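Alpha-11 giardin (Giardia intestinalis, PDB 2II2) is an annexin-family protein that binds calcium and probably phospholipid, and is thought to take part in the parasite's attachment and in remodelling of its cytoskeleton. Local coordinates at residues V162-N166 against L167-D171; D174-A177 against V178-I182; T184-A187 against D188-K191; S204-E207 against A208-R212; G261-H264 against D265-F269. All blocks are in the same frame, centred on the assembly; numbering follows the deposited sequence.

Four of the five contacts follow one another through a run of helices in this all-helical annexin: contact 1 at the end of helix 156-169, contact 2 at the start of helix 175-184, contact 3 at the start of helix 187-201 and contact 4 on helix 205-212. Contacts 1 and 2 touch, as do 1 and 4, centres about 11 Å apart in each pair; contact 3 touches contacts 2 and 4. Contacts 2, 3 and 4 each contain a helix N-cap (Asp174, Thr186, Ser204). The four thus join consecutive helices of one bundle, whereas contact 5, after helix 249-263, belongs to another part of the chain, its centre about 34 Å from that of contact 1.

Contact 1: V162-N166 against L167-D171; sequences VLKHN and LIDAD
Helix 156-169 unwinds here through a wider pi-type turn, with a salt bridge between Lys164 and Asp169 on its outer side. Lys164 NZ lies 2.8 Å from Asp169 OD2, which receives it on its syn lone pair, the side of the other oxygen. The lysine leaves the backbone with CG anti to its N and stays extended until a bend at chi4 (-74°) swings the ammonium over to the carboxylate, while its CG also passes 3.4 Å from Asp169 OD2. The same oxygen accepts from a water that is also hydrogen-bonded to His165 ND1, in the plane of the imidazole at its edge. OD2 thus has an ammonium and a water as partners, and the water links the carboxylate to the imidazole.

The widened turn shows in the backbone bonds. Asp169 N, at 3.2 Å from Lys164 O, and Ala170 N, at 2.8 Å from His165 O, both reach back five residues, the pi-type pattern, while Ile168 N makes the ordinary i to i+4 bond to Lys164 O at 2.9 Å. Ala170 is the first residue to leave helical geometry, and its CB sits over one face of the His165 ring, 4.0 Å from NE2.

On the buried side, Asn166 ND2 donates to Val162 O at 2.9 Å, from above the carbonyl plane and from the opposite face to Asn166 N. Asn166 OD1 accepts from Asp174 N, tying this turn to the start of the next helix. Leu163 CB and Leu167 CD1 pack 4.3 Å apart; Leu163 touches Ile193 and Phe197 of helix 187-201, and Leu167 meets Ala208 and Ile209 of helix 205-212.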
loop_
_atom_site.group_PDB
_atom_site.type_symbol
_atom_site.label_atom_id
_atom_site.label_comp_id
_atom_site.label_asym_id
_atom_site.label_seq_id
_atom_site.Cartn_x
_atom_site.Cartn_y
_atom_site.Cartn_z
ATOM N N VAL A 162 12.179 7.408 -24.127
ATOM C CA VAL A 162 12.686 6.186 -23.505
ATOM C C VAL A 162 11.482 5.340 -23.060
ATOM O O VAL A 162 11.449 4.107 -23.272
ATOM C CB VAL A 162 13.619 6.492 -22.295
ATOM C CG1 VAL A 162 13.916 5.213 -21.480
ATOM C CG2 VAL A 162 14.904 7.140 -22.768
ATOM N N LEU A 163 10.485 5.973 -22.444
ATOM C CA LEU A 163 9.292 5.233 -22.070
ATOM C C LEU A 163 8.531 4.687 -23.274
ATOM O O LEU A 163 8.089 3.542 -23.257
ATOM C CB LEU A 163 8.345 6.070 -21.206
ATOM C CG LEU A 163 8.886 6.414 -19.821
ATOM C CD1 LEU A 163 7.893 7.277 -19.068
ATOM C CD2 LEU A 163 9.199 5.139 -19.005
ATOM N N LYS A 164 8.352 5.483 -24.330
ATOM C CA LYS A 164 7.660 4.975 -25.508
ATOM C C LYS A 164 8.436 3.807 -26.092
ATOM O O LYS A 164 7.863 2.768 -26.439
ATOM C CB LYS A 164 7.504 6.082 -26.567
ATOM C CG LYS A 164 6.966 5.605 -27.934
ATOM C CD LYS A 164 6.797 6.795 -28.873
ATOM C CE LYS A 164 6.210 6.380 -30.207
ATOM N NZ LYS A 164 7.212 5.667 -31.015
ATOM N N HIS A 165 9.745 3.962 -26.213
ATOM C CA HIS A 165 10.538 2.917 -26.835
ATOM C C HIS A 165 10.435 1.596 -26.079
ATOM O O HIS A 165 10.207 0.538 -26.663
ATOM C CB HIS A 165 11.987 3.329 -26.927
ATOM C CG HIS A 165 12.829 2.313 -27.603
ATOM N ND1 HIS A 165 12.749 2.079 -28.957
ATOM C CD2 HIS A 165 13.713 1.419 -27.110
ATOM C CE1 HIS A 165 13.575 1.096 -29.276
ATOM N NE2 HIS A 165 14.175 0.681 -28.175
ATOM N N ASN A 166 10.617 1.676 -24.766
ATOM C CA ASN A 166 10.620 0.464 -23.967
ATOM C C ASN A 166 9.248 -0.120 -23.748
ATOM O O ASN A 166 9.087 -1.340 -23.831
ATOM C CB ASN A 166 11.283 0.726 -22.626
ATOM C CG ASN A 166 12.794 0.774 -22.726
ATOM O OD1 ASN A 166 13.437 -0.271 -22.885
ATOM N ND2 ASN A 166 13.374 1.970 -22.664
ATOM N N LEU A 167 8.248 0.727 -23.536
ATOM C CA LEU A 167 6.907 0.205 -23.237
ATOM C C LEU A 167 6.124 -0.221 -24.456
ATOM O O LEU A 167 5.297 -1.118 -24.358
ATOM C CB LEU A 167 6.068 1.204 -22.418
ATOM C CG LEU A 167 6.632 1.552 -21.044
ATOM C CD1 LEU A 167 5.825 2.664 -20.403
ATOM C CD2 LEU A 167 6.671 0.352 -20.117
ATOM N N ILE A 168 6.361 0.440 -25.586
ATOM C CA ILE A 168 5.544 0.191 -26.760
ATOM C C ILE A 168 6.320 -0.443 -27.907
ATOM O O ILE A 168 5.856 -1.431 -28.470
ATOM C CB ILE A 168 4.821 1.467 -27.244
ATOM C CG1 ILE A 168 3.964 2.054 -26.114
ATOM C CG2 ILE A 168 3.940 1.129 -28.465
ATOM C CD1 ILE A 168 3.242 3.323 -26.450
ATOM N N ASP A 169 7.487 0.107 -28.236
ATOM C CA ASP A 169 8.145 -0.214 -29.502
ATOM C C ASP A 169 9.084 -1.414 -29.484
ATOM O O ASP A 169 9.130 -2.171 -30.464
ATOM C CB ASP A 169 8.857 1.023 -30.037
ATOM C CG ASP A 169 7.901 2.202 -30.242
ATOM O OD1 ASP A 169 6.702 1.997 -30.544
ATOM O OD2 ASP A 169 8.369 3.327 -30.100
ATOM N N ALA A 170 9.853 -1.566 -28.409
ATOM C CA ALA A 170 10.929 -2.576 -28.350
ATOM C C ALA A 170 10.369 -3.985 -28.324
ATOM O O ALA A 170 9.273 -4.164 -27.840
ATOM C CB ALA A 170 11.765 -2.350 -27.106
ATOM N N ASP A 171 11.116 -4.972 -28.836
ATOM C CA ASP A 171 10.723 -6.379 -28.661
ATOM C C ASP A 171 10.571 -6.698 -27.176
ATOM O O ASP A 171 9.620 -7.364 -26.768
ATOM C CB ASP A 171 11.760 -7.323 -29.267
ATOM C CG ASP A 171 11.792 -7.272 -30.776
ATOM O OD1 ASP A 171 10.805 -6.807 -31.378
ATOM O OD2 ASP A 171 12.808 -7.723 -31.363
HETATM O O HOH W 1 10.889 4.212 -30.347
#

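Contact 2: D174-A177 against V178-I182; sequences DHEA and VVRLI
Glu176 and Arg180, one turn apart, run side by side and point the same way, and they join at their ends. Glu176 OE2 accepts from Arg180 NH2 at 2.9 Å, N-H...O angle 157°, forming a salt bridge. The carboxylate offers the anti lone pair of OE2, the one away from its other oxygen, and comes in at the edge of the guanidinium, close to its plane; the two flat groups are nevertheless turned 50° against each other. The carbon chain of Glu176 is extended, whereas Arg180 bends at chi3 (-55°), which brings NH2 round to the glutamate. Arg180 NH1 makes a second salt bridge with Glu148, so the guanidinium links two carboxylates and its rotation is fixed from two sides. The pair lies against helix 137-147, Glu176 on Tyr140 and Arg180 on Leu144.

The valines are turned to the interior. Val178 CG2 lies 3.5 Å from Asp174 O and Val179 CG2 3.3 Å from His175 O, each branch folded back over the carbonyl one turn earlier. Both side chains also reach Leu222 of helix 216-230. His175 ND1 is hydrogen-bonded to the hydroxyl of Tyr213.

At the helix start, Asp174 bends over the first turn. Its OD1 accepts from Ala177 N at 3.1 Å, met from well above the carboxylate plane, and its carbonyl oxygen takes Val178 N at 3.1 Å. Asp174 is thus the N-cap of helix 175-184, and the cap is followed by an i to i+4 glutamate-arginine salt bridge, a pairing familiar from the partly exposed sides of alpha-helices.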
loop_
_atom_site.group_PDB
_atom_site.type_symbol
_atom_site.label_atom_id
_atom_site.label_comp_id
_atom_site.label_asym_id
_atom_site.label_seq_id
_atom_site.Cartn_x
_atom_site.Cartn_y
_atom_site.Cartn_z
ATOM N N ASP A 174 13.770 -2.729 -21.559
ATOM C CA ASP A 174 14.910 -2.699 -20.634
ATOM C C ASP A 174 14.301 -2.375 -19.272
ATOM O O ASP A 174 14.068 -1.210 -18.948
ATOM C CB ASP A 174 15.913 -1.635 -21.084
ATOM C CG ASP A 174 17.125 -1.506 -20.173
ATOM O OD1 ASP A 174 17.080 -1.979 -19.028
ATOM O OD2 ASP A 174 18.145 -0.911 -20.623
ATOM N N HIS A 175 13.995 -3.414 -18.505
ATOM C CA HIS A 175 13.260 -3.213 -17.250
ATOM C C HIS A 175 13.980 -2.278 -16.294
ATOM O O HIS A 175 13.369 -1.401 -15.679
ATOM C CB HIS A 175 12.952 -4.552 -16.576
ATOM C CG HIS A 175 12.295 -5.513 -17.500
ATOM N ND1 HIS A 175 11.061 -5.270 -18.063
ATOM C CD2 HIS A 175 12.735 -6.675 -18.039
ATOM C CE1 HIS A 175 10.753 -6.258 -18.885
ATOM N NE2 HIS A 175 11.747 -7.128 -18.882
ATOM N N GLU A 176 15.290 -2.476 -16.168
ATOM C CA GLU A 176 16.067 -1.643 -15.261
ATOM C C GLU A 176 16.006 -0.174 -15.678
ATOM O O GLU A 176 15.796 0.692 -14.838
ATOM C CB GLU A 176 17.511 -2.106 -15.185
ATOM C CG GLU A 176 18.371 -1.209 -14.320
ATOM C CD GLU A 176 19.790 -1.719 -14.131
ATOM O OE1 GLU A 176 20.140 -2.781 -14.682
ATOM O OE2 GLU A 176 20.555 -1.024 -13.437
ATOM N N ALA A 177 16.143 0.099 -16.973
ATOM C CA ALA A 177 16.113 1.486 -17.450
ATOM C C ALA A 177 14.747 2.126 -17.160
ATOM O O ALA A 177 14.672 3.302 -16.803
ATOM C CB ALA A 177 16.463 1.566 -18.937
ATOM N N VAL A 178 13.660 1.363 -17.345
ATOM C CA VAL A 178 12.330 1.911 -17.108
ATOM C C VAL A 178 12.138 2.218 -15.636
ATOM O O VAL A 178 11.675 3.297 -15.288
ATOM C CB VAL A 178 11.244 0.939 -17.624
ATOM C CG1 VAL A 178 9.853 1.388 -17.157
ATOM C CG2 VAL A 178 11.299 0.861 -19.134
ATOM N N VAL A 179 12.493 1.266 -14.777
ATOM C CA VAL A 179 12.339 1.449 -13.356
ATOM C C VAL A 179 13.206 2.625 -12.899
ATOM O O VAL A 179 12.744 3.497 -12.142
ATOM C CB VAL A 179 12.703 0.163 -12.587
ATOM C CG1 VAL A 179 12.741 0.453 -11.095
ATOM C CG2 VAL A 179 11.687 -0.904 -12.881
ATOM N N ARG A 180 14.468 2.676 -13.330
ATOM C CA ARG A 180 15.351 3.748 -12.904
ATOM C C ARG A 180 14.780 5.090 -13.302
ATOM O O ARG A 180 14.783 6.025 -12.485
ATOM C CB ARG A 180 16.727 3.557 -13.510
ATOM C CG ARG A 180 17.726 4.576 -13.105
ATOM C CD ARG A 180 19.092 4.175 -13.640
ATOM N NE ARG A 180 19.485 2.828 -13.219
ATOM C CZ ARG A 180 20.033 2.536 -12.039
ATOM N NH1 ARG A 180 20.247 3.479 -11.125
ATOM N NH2 ARG A 180 20.356 1.287 -11.760
ATOM N N LEU A 181 14.301 5.188 -14.554
ATOM C CA LEU A 181 13.721 6.464 -15.004
ATOM C C LEU A 181 12.602 6.936 -14.089
ATOM O O LEU A 181 12.613 8.087 -13.604
ATOM C CB LEU A 181 13.258 6.354 -16.446
ATOM C CG LEU A 181 12.799 7.627 -17.173
ATOM C CD1 LEU A 181 12.886 7.396 -18.662
ATOM C CD2 LEU A 181 11.374 8.035 -16.798
ATOM N N ILE A 182 11.667 6.030 -13.822
ATOM C CA ILE A 182 10.509 6.412 -13.016
ATOM C C ILE A 182 10.903 6.731 -11.569
ATOM O O ILE A 182 10.536 7.775 -11.027
ATOM C CB ILE A 182 9.452 5.306 -13.050
ATOM C CG1 ILE A 182 8.880 5.140 -14.459
ATOM C CG2 ILE A 182 8.314 5.623 -12.109
ATOM C CD1 ILE A 182 8.047 3.896 -14.653
#

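Contact 3: T184-A187 against D188-K191; sequences TSTA and DEYK
Ser185 meets Tyr190 from the side: its CB is 3.7 Å and its OG 3.5 Å from CD1, with OG near the plane of the ring at its edge. That OG is hydrogen-bonded to Leu181 O, at the end of the preceding helix, and to Arg153, so the serine hydroxyl holds the turn while its carbon packs on the tyrosine. At the far end of the ring, Tyr190 OH bonds to His226 ND1.

Thr186 follows as the N-cap of helix 187-201. With OG1 set between its backbone N and carbonyl carbon (chi1 65°), the hydroxyl faces the first turn and accepts from Glu189 N at 3.1 Å, N-H...O angle 162°. Glu189 crosses the threonine at a slant, its CB 3.4 Å from Thr186 OG1. A water bridges the backbone and the glutamate: it accepts from Thr186 N at 2.9 Å and donates to Glu189 OE1 at 2.8 Å. The carbonyl of Thr186 takes the first i to i+4 bond, from Tyr190 N at 2.8 Å.

Ala187 continues the series, its O accepting from Lys191 N.

The Glu189 carboxylate also receives the backbone N-H groups of Arg153 and Gly154. Its negative charge therefore sits at a helix N-terminus among backbone donors, an environment that would be expected to stabilise the ionised form and to bind the 152-154 loop to this turn.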
loop_
_atom_site.group_PDB
_atom_site.type_symbol
_atom_site.label_atom_id
_atom_site.label_comp_id
_atom_site.label_asym_id
_atom_site.label_seq_id
_atom_site.Cartn_x
_atom_site.Cartn_y
_atom_site.Cartn_z
ATOM N N THR A 184 13.701 7.628 -10.187
ATOM C CA THR A 184 14.594 8.754 -9.945
ATOM C C THR A 184 14.054 10.078 -10.459
ATOM O O THR A 184 14.741 11.092 -10.347
ATOM C CB THR A 184 16.002 8.536 -10.563
ATOM O OG1 THR A 184 15.901 8.462 -11.990
ATOM C CG2 THR A 184 16.681 7.275 -10.034
ATOM N N SER A 185 12.843 10.108 -11.002
ATOM C CA SER A 185 12.293 11.363 -11.517
ATOM C C SER A 185 11.807 12.227 -10.397
ATOM O O SER A 185 11.122 11.750 -9.495
ATOM C CB SER A 185 11.099 11.112 -12.449
ATOM O OG SER A 185 11.448 10.428 -13.641
ATOM N N THR A 186 12.100 13.521 -10.493
ATOM C CA THR A 186 11.408 14.456 -9.624
ATOM C C THR A 186 9.933 14.569 -10.038
ATOM O O THR A 186 9.579 14.301 -11.190
ATOM C CB THR A 186 12.035 15.857 -9.666
ATOM O OG1 THR A 186 11.853 16.396 -10.978
ATOM C CG2 THR A 186 13.504 15.820 -9.303
ATOM N N ALA A 187 9.094 15.010 -9.111
ATOM C CA ALA A 187 7.676 15.193 -9.429
ATOM C C ALA A 187 7.496 16.229 -10.532
ATOM O O ALA A 187 6.667 16.055 -11.422
ATOM C CB ALA A 187 6.867 15.590 -8.197
ATOM N N ASP A 188 8.261 17.314 -10.479
ATOM C CA ASP A 188 8.099 18.364 -11.479
ATOM C C ASP A 188 8.435 17.848 -12.871
ATOM O O ASP A 188 7.675 18.059 -13.822
ATOM C CB ASP A 188 8.958 19.588 -11.142
ATOM C CG ASP A 188 8.396 20.435 -10.005
ATOM O OD1 ASP A 188 7.302 20.161 -9.484
ATOM O OD2 ASP A 188 9.080 21.406 -9.638
ATOM N N GLU A 189 9.597 17.209 -13.015
ATOM C CA GLU A 189 9.955 16.691 -14.323
ATOM C C GLU A 189 9.029 15.564 -14.765
ATOM O O GLU A 189 8.682 15.478 -15.939
ATOM C CB GLU A 189 11.389 16.192 -14.345
ATOM C CG GLU A 189 12.374 17.341 -14.389
ATOM C CD GLU A 189 13.807 16.953 -14.788
ATOM O OE1 GLU A 189 14.133 15.733 -14.772
ATOM O OE2 GLU A 189 14.613 17.899 -15.057
ATOM N N TYR A 190 8.626 14.691 -13.833
ATOM C CA TYR A 190 7.784 13.589 -14.236
ATOM C C TYR A 190 6.404 14.020 -14.758
ATOM O O TYR A 190 5.872 13.402 -15.677
ATOM C CB TYR A 190 7.587 12.561 -13.097
ATOM C CG TYR A 190 7.113 11.245 -13.642
ATOM C CD1 TYR A 190 8.002 10.398 -14.295
ATOM C CD2 TYR A 190 5.781 10.866 -13.559
ATOM C CE1 TYR A 190 7.586 9.175 -14.831
ATOM C CE2 TYR A 190 5.337 9.644 -14.075
ATOM C CZ TYR A 190 6.252 8.794 -14.733
ATOM O OH TYR A 190 5.853 7.572 -15.260
ATOM N N LYS A 191 5.832 15.069 -14.168
ATOM C CA LYS A 191 4.561 15.575 -14.679
ATOM C C LYS A 191 4.728 15.930 -16.170
ATOM O O LYS A 191 3.840 15.648 -17.002
ATOM C CB LYS A 191 4.152 16.820 -13.896
ATOM C CG LYS A 191 2.756 17.323 -14.213
ATOM C CD LYS A 191 2.350 18.523 -13.387
ATOM C CE LYS A 191 0.891 18.870 -13.678
ATOM N NZ LYS A 191 0.462 20.010 -12.823
HETATM O O HOH W 2 13.858 13.875 -12.755
#

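Contact 4: S204-E207 against A208-R212; sequences SVQE and AIETR
Ser204 caps helix 205-212, and its hydroxyl and carbonyl oxygens each take an N-H of the first turn. OG accepts from Glu207 N at 2.9 Å, N-H...O angle 160°, and the carbonyl O accepts from Ala208 N at 3.0 Å. Regular i to i+4 bonds then run on: Ile209 N gives to Val205 O at 2.8 Å, Glu210 N to Gln206 O, and Thr211 N to Glu207 O.

Among the side chains, Glu207 and Thr211 lie alongside each other and point the same way, and a water joins their ends. It donates to Glu207 OE2 at 2.8 Å and is hydrogen-bonded to Thr211 OG1 at 2.7 Å. OE2 has a second partner, the ammonium of Lys203, in a salt bridge just before the helix. Glu210 OE2 is hydrogen-bonded to Tyr238 OH. Its CG, anti to the carbonyl carbon (chi1 -72°), rests 3.4 Å from Gln206 O, so the chain leans back over the preceding turn toward the aliphatic CG of Gln206.

The buried side is apolar: Val205 CG1 and Ile209 CD1 touch at 3.6 Å, and both side chains meet helix 216-230. Farther along, Arg212 NE and NH2 donate to Leu167 O in the last turn of helix 156-169 and to Ala170 O just beyond it, respectively.

Glu207 thus has a lysine and a water on one oxygen, and its position in the helix's first turn places negative charge at the positive end of the helix dipole; both would be expected to favour the carboxylate form.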
loop_
_atom_site.group_PDB
_atom_site.type_symbol
_atom_site.label_atom_id
_atom_site.label_comp_id
_atom_site.label_asym_id
_atom_site.label_seq_id
_atom_site.Cartn_x
_atom_site.Cartn_y
_atom_site.Cartn_z
ATOM N N SER A 204 -2.110 6.636 -22.264
ATOM C CA SER A 204 -1.619 6.830 -20.918
ATOM C C SER A 204 -0.454 5.868 -20.654
ATOM O O SER A 204 -0.337 4.787 -21.249
ATOM C CB SER A 204 -2.713 6.620 -19.870
ATOM O OG SER A 204 -3.035 5.252 -19.790
ATOM N N VAL A 205 0.404 6.299 -19.736
ATOM C CA VAL A 205 1.496 5.454 -19.288
ATOM C C VAL A 205 0.915 4.194 -18.658
ATOM O O VAL A 205 1.438 3.112 -18.881
ATOM C CB VAL A 205 2.465 6.199 -18.330
ATOM C CG1 VAL A 205 3.535 5.244 -17.824
ATOM C CG2 VAL A 205 3.138 7.390 -19.041
ATOM N N GLN A 206 -0.155 4.337 -17.868
ATOM C CA GLN A 206 -0.786 3.157 -17.269
ATOM C C GLN A 206 -1.164 2.137 -18.340
ATOM O O GLN A 206 -0.885 0.942 -18.206
ATOM C CB GLN A 206 -2.031 3.529 -16.478
ATOM C CG GLN A 206 -2.685 2.309 -15.808
ATOM C CD GLN A 206 -4.131 2.512 -15.408
ATOM O OE1 GLN A 206 -4.945 1.584 -15.547
ATOM N NE2 GLN A 206 -4.477 3.668 -14.930
ATOM N N GLU A 207 -1.826 2.595 -19.396
ATOM C CA GLU A 207 -2.269 1.680 -20.434
ATOM C C GLU A 207 -1.080 0.991 -21.091
ATOM O O GLU A 207 -1.100 -0.217 -21.336
ATOM C CB GLU A 207 -3.130 2.365 -21.503
ATOM C CG GLU A 207 -3.678 1.331 -22.511
ATOM C CD GLU A 207 -4.392 1.936 -23.704
ATOM O OE1 GLU A 207 -5.183 2.879 -23.509
ATOM O OE2 GLU A 207 -4.210 1.404 -24.829
ATOM N N ALA A 208 -0.052 1.785 -21.390
ATOM C CA ALA A 208 1.151 1.235 -22.020
ATOM C C ALA A 208 1.817 0.181 -21.122
ATOM O O ALA A 208 2.220 -0.871 -21.605
ATOM C CB ALA A 208 2.089 2.335 -22.397
ATOM N N ILE A 209 1.923 0.472 -19.827
ATOM C CA ILE A 209 2.465 -0.530 -18.902
ATOM C C ILE A 209 1.614 -1.806 -18.872
ATOM O O ILE A 209 2.138 -2.906 -18.914
ATOM C CB ILE A 209 2.581 0.066 -17.489
ATOM C CG1 ILE A 209 3.642 1.163 -17.435
ATOM C CG2 ILE A 209 2.910 -0.995 -16.461
ATOM C CD1 ILE A 209 3.597 2.003 -16.149
ATOM N N GLU A 210 0.306 -1.637 -18.725
ATOM C CA GLU A 210 -0.557 -2.785 -18.527
ATOM C C GLU A 210 -0.646 -3.642 -19.784
ATOM O O GLU A 210 -0.812 -4.858 -19.685
ATOM C CB GLU A 210 -1.913 -2.330 -17.988
ATOM C CG GLU A 210 -1.829 -1.867 -16.540
ATOM C CD GLU A 210 -3.123 -1.357 -15.960
ATOM O OE1 GLU A 210 -4.031 -0.984 -16.721
ATOM O OE2 GLU A 210 -3.247 -1.323 -14.704
ATOM N N THR A 211 -0.472 -3.018 -20.947
ATOM C CA THR A 211 -0.420 -3.785 -22.189
ATOM C C THR A 211 0.879 -4.573 -22.307
ATOM O O THR A 211 0.874 -5.744 -22.744
ATOM C CB THR A 211 -0.609 -2.872 -23.421
ATOM O OG1 THR A 211 -1.956 -2.374 -23.394
ATOM C CG2 THR A 211 -0.333 -3.605 -24.761
ATOM N N ARG A 212 1.984 -3.944 -21.910
ATOM C CA ARG A 212 3.302 -4.557 -22.080
ATOM C C ARG A 212 3.567 -5.683 -21.088
ATOM O O ARG A 212 4.149 -6.693 -21.435
ATOM C CB ARG A 212 4.402 -3.512 -21.909
ATOM C CG ARG A 212 5.790 -4.118 -21.820
ATOM C CD ARG A 212 6.211 -4.829 -23.091
ATOM N NE ARG A 212 6.689 -3.830 -24.023
ATOM C CZ ARG A 212 7.353 -4.088 -25.148
ATOM N NH1 ARG A 212 7.617 -5.343 -25.502
ATOM N NH2 ARG A 212 7.770 -3.058 -25.893
HETATM O O HOH W 3 -2.070 -0.331 -25.138
#

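Contact 5: G261-H264 against D265-F269; sequences GLFH and DLHKF
Phe263 and His267 form the closely packed part of this turn, where the chain leaves helix 249-263. The two side chains run alongside and point the same way; Phe263 CD1 lies 3.6 Å from His267 CD2, near the plane of the imidazole at its edge. The ring planes stand 54° apart, so the pair is oblique. His267 N donates to Phe263 O at 2.8 Å, closing one last i to i+4 turn. Both rings rest on Val236 of helix 232-244 and on Ile103, so the turn in this annexin domain is wedged between neighbouring helices and a loop.

His264 is also buried. With its CG between backbone N and carbonyl carbon (chi1 69°), the ring folds over the following peptide: Asp265 N lies over one face, 3.1 Å from His264 CG.

Water enters beside these packed rings. The partly exposed Asp265 runs alongside His264, its carboxylate turned 48° to the ring and salt-bridged through OD2 to Arg37 of helix 34-48; a water lies between Asp265 OD1 and His264 ND1. Another bridges Leu262 O, at 2.8 Å, and Leu266 N, at 3.0 Å. The exposed Leu266 approaches Leu262 O through CD1 at 3.9 Å, and Lys268 extends outward beyond a CA-H...O contact with His264 O.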
loop_
_atom_site.group_PDB
_atom_site.type_symbol
_atom_site.label_atom_id
_atom_site.label_comp_id
_atom_site.label_asym_id
_atom_site.label_seq_id
_atom_site.Cartn_x
_atom_site.Cartn_y
_atom_site.Cartn_z
ATOM N N GLY A 261 -5.255 -0.177 5.700
ATOM C CA GLY A 261 -4.570 -0.091 6.976
ATOM C C GLY A 261 -3.360 0.825 6.939
ATOM O O GLY A 261 -3.122 1.602 7.875
ATOM N N LEU A 262 -2.575 0.705 5.875
ATOM C CA LEU A 262 -1.372 1.523 5.754
ATOM C C LEU A 262 -1.604 3.013 5.415
ATOM O O LEU A 262 -0.878 3.892 5.895
ATOM C CB LEU A 262 -0.408 0.950 4.715
ATOM C CG LEU A 262 0.201 -0.425 5.002
ATOM C CD1 LEU A 262 1.060 -0.887 3.822
ATOM C CD2 LEU A 262 1.073 -0.307 6.253
ATOM N N PHE A 263 -2.600 3.272 4.549
ATOM C CA PHE A 263 -2.635 4.574 3.893
ATOM C C PHE A 263 -3.880 5.407 4.145
ATOM O O PHE A 263 -3.939 6.539 3.642
ATOM C CB PHE A 263 -2.432 4.394 2.399
ATOM C CG PHE A 263 -1.167 3.669 2.038
ATOM C CD1 PHE A 263 0.070 4.119 2.490
ATOM C CD2 PHE A 263 -1.213 2.517 1.241
ATOM C CE1 PHE A 263 1.232 3.435 2.160
ATOM C CE2 PHE A 263 -0.041 1.846 0.896
ATOM C CZ PHE A 263 1.174 2.300 1.353
ATOM N N HIS A 264 -4.814 4.898 4.953
ATOM C CA HIS A 264 -6.085 5.624 5.103
ATOM C C HIS A 264 -5.913 7.035 5.676
ATOM O O HIS A 264 -6.701 7.924 5.359
ATOM C CB HIS A 264 -7.094 4.835 5.961
ATOM C CG HIS A 264 -6.685 4.750 7.387
ATOM N ND1 HIS A 264 -7.261 5.529 8.366
ATOM C CD2 HIS A 264 -5.678 4.062 7.983
ATOM C CE1 HIS A 264 -6.660 5.287 9.519
ATOM N NE2 HIS A 264 -5.668 4.431 9.312
ATOM N N ASP A 265 -4.929 7.228 6.559
ATOM C CA ASP A 265 -4.667 8.574 7.066
ATOM C C ASP A 265 -3.680 9.324 6.182
ATOM O O ASP A 265 -3.909 10.484 5.802
ATOM C CB ASP A 265 -4.081 8.601 8.506
ATOM C CG ASP A 265 -5.087 8.239 9.578
ATOM O OD1 ASP A 265 -6.254 8.702 9.552
ATOM O OD2 ASP A 265 -4.689 7.504 10.503
ATOM N N LEU A 266 -2.553 8.678 5.886
ATOM C CA LEU A 266 -1.462 9.359 5.188
ATOM C C LEU A 266 -1.888 9.866 3.821
ATOM O O LEU A 266 -1.398 10.900 3.343
ATOM C CB LEU A 266 -0.269 8.418 5.019
ATOM C CG LEU A 266 0.549 8.191 6.282
ATOM C CD1 LEU A 266 1.491 7.033 6.009
ATOM C CD2 LEU A 266 1.323 9.452 6.697
ATOM N N HIS A 267 -2.775 9.095 3.183
ATOM C CA HIS A 267 -3.240 9.385 1.826
ATOM C C HIS A 267 -4.754 9.426 1.785
ATOM O O HIS A 267 -5.387 8.826 0.893
ATOM C CB HIS A 267 -2.628 8.425 0.821
ATOM C CG HIS A 267 -1.143 8.463 0.867
ATOM N ND1 HIS A 267 -0.424 9.608 0.571
ATOM C CD2 HIS A 267 -0.255 7.558 1.332
ATOM C CE1 HIS A 267 0.860 9.377 0.790
ATOM N NE2 HIS A 267 0.987 8.142 1.254
ATOM N N LYS A 268 -5.310 10.171 2.752
ATOM C CA LYS A 268 -6.746 10.301 2.945
ATOM C C LYS A 268 -7.516 10.742 1.717
ATOM O O LYS A 268 -8.695 10.426 1.614
ATOM C CB LYS A 268 -7.052 11.241 4.121
ATOM C CG LYS A 268 -6.538 12.666 3.909
ATOM C CD LYS A 268 -6.840 13.553 5.087
ATOM C CE LYS A 268 -6.178 14.945 4.956
ATOM N NZ LYS A 268 -6.590 15.921 6.036
ATOM N N PHE A 269 -6.876 11.476 0.795
ATOM C CA PHE A 269 -7.556 11.897 -0.429
ATOM C C PHE A 269 -7.424 10.949 -1.598
ATOM O O PHE A 269 -7.683 11.350 -2.731
ATOM C CB PHE A 269 -7.142 13.316 -0.844
ATOM C CG PHE A 269 -7.489 14.359 0.176
ATOM C CD1 PHE A 269 -6.511 15.158 0.729
ATOM C CD2 PHE A 269 -8.812 14.531 0.586
ATOM C CE1 PHE A 269 -6.838 16.131 1.675
ATOM C CE2 PHE A 269 -9.138 15.512 1.523
ATOM C CZ PHE A 269 -8.148 16.282 2.085
HETATM O O HOH W 4 -2.268 5.967 7.111
HETATM O O HOH W 5 -8.772 8.005 8.554
#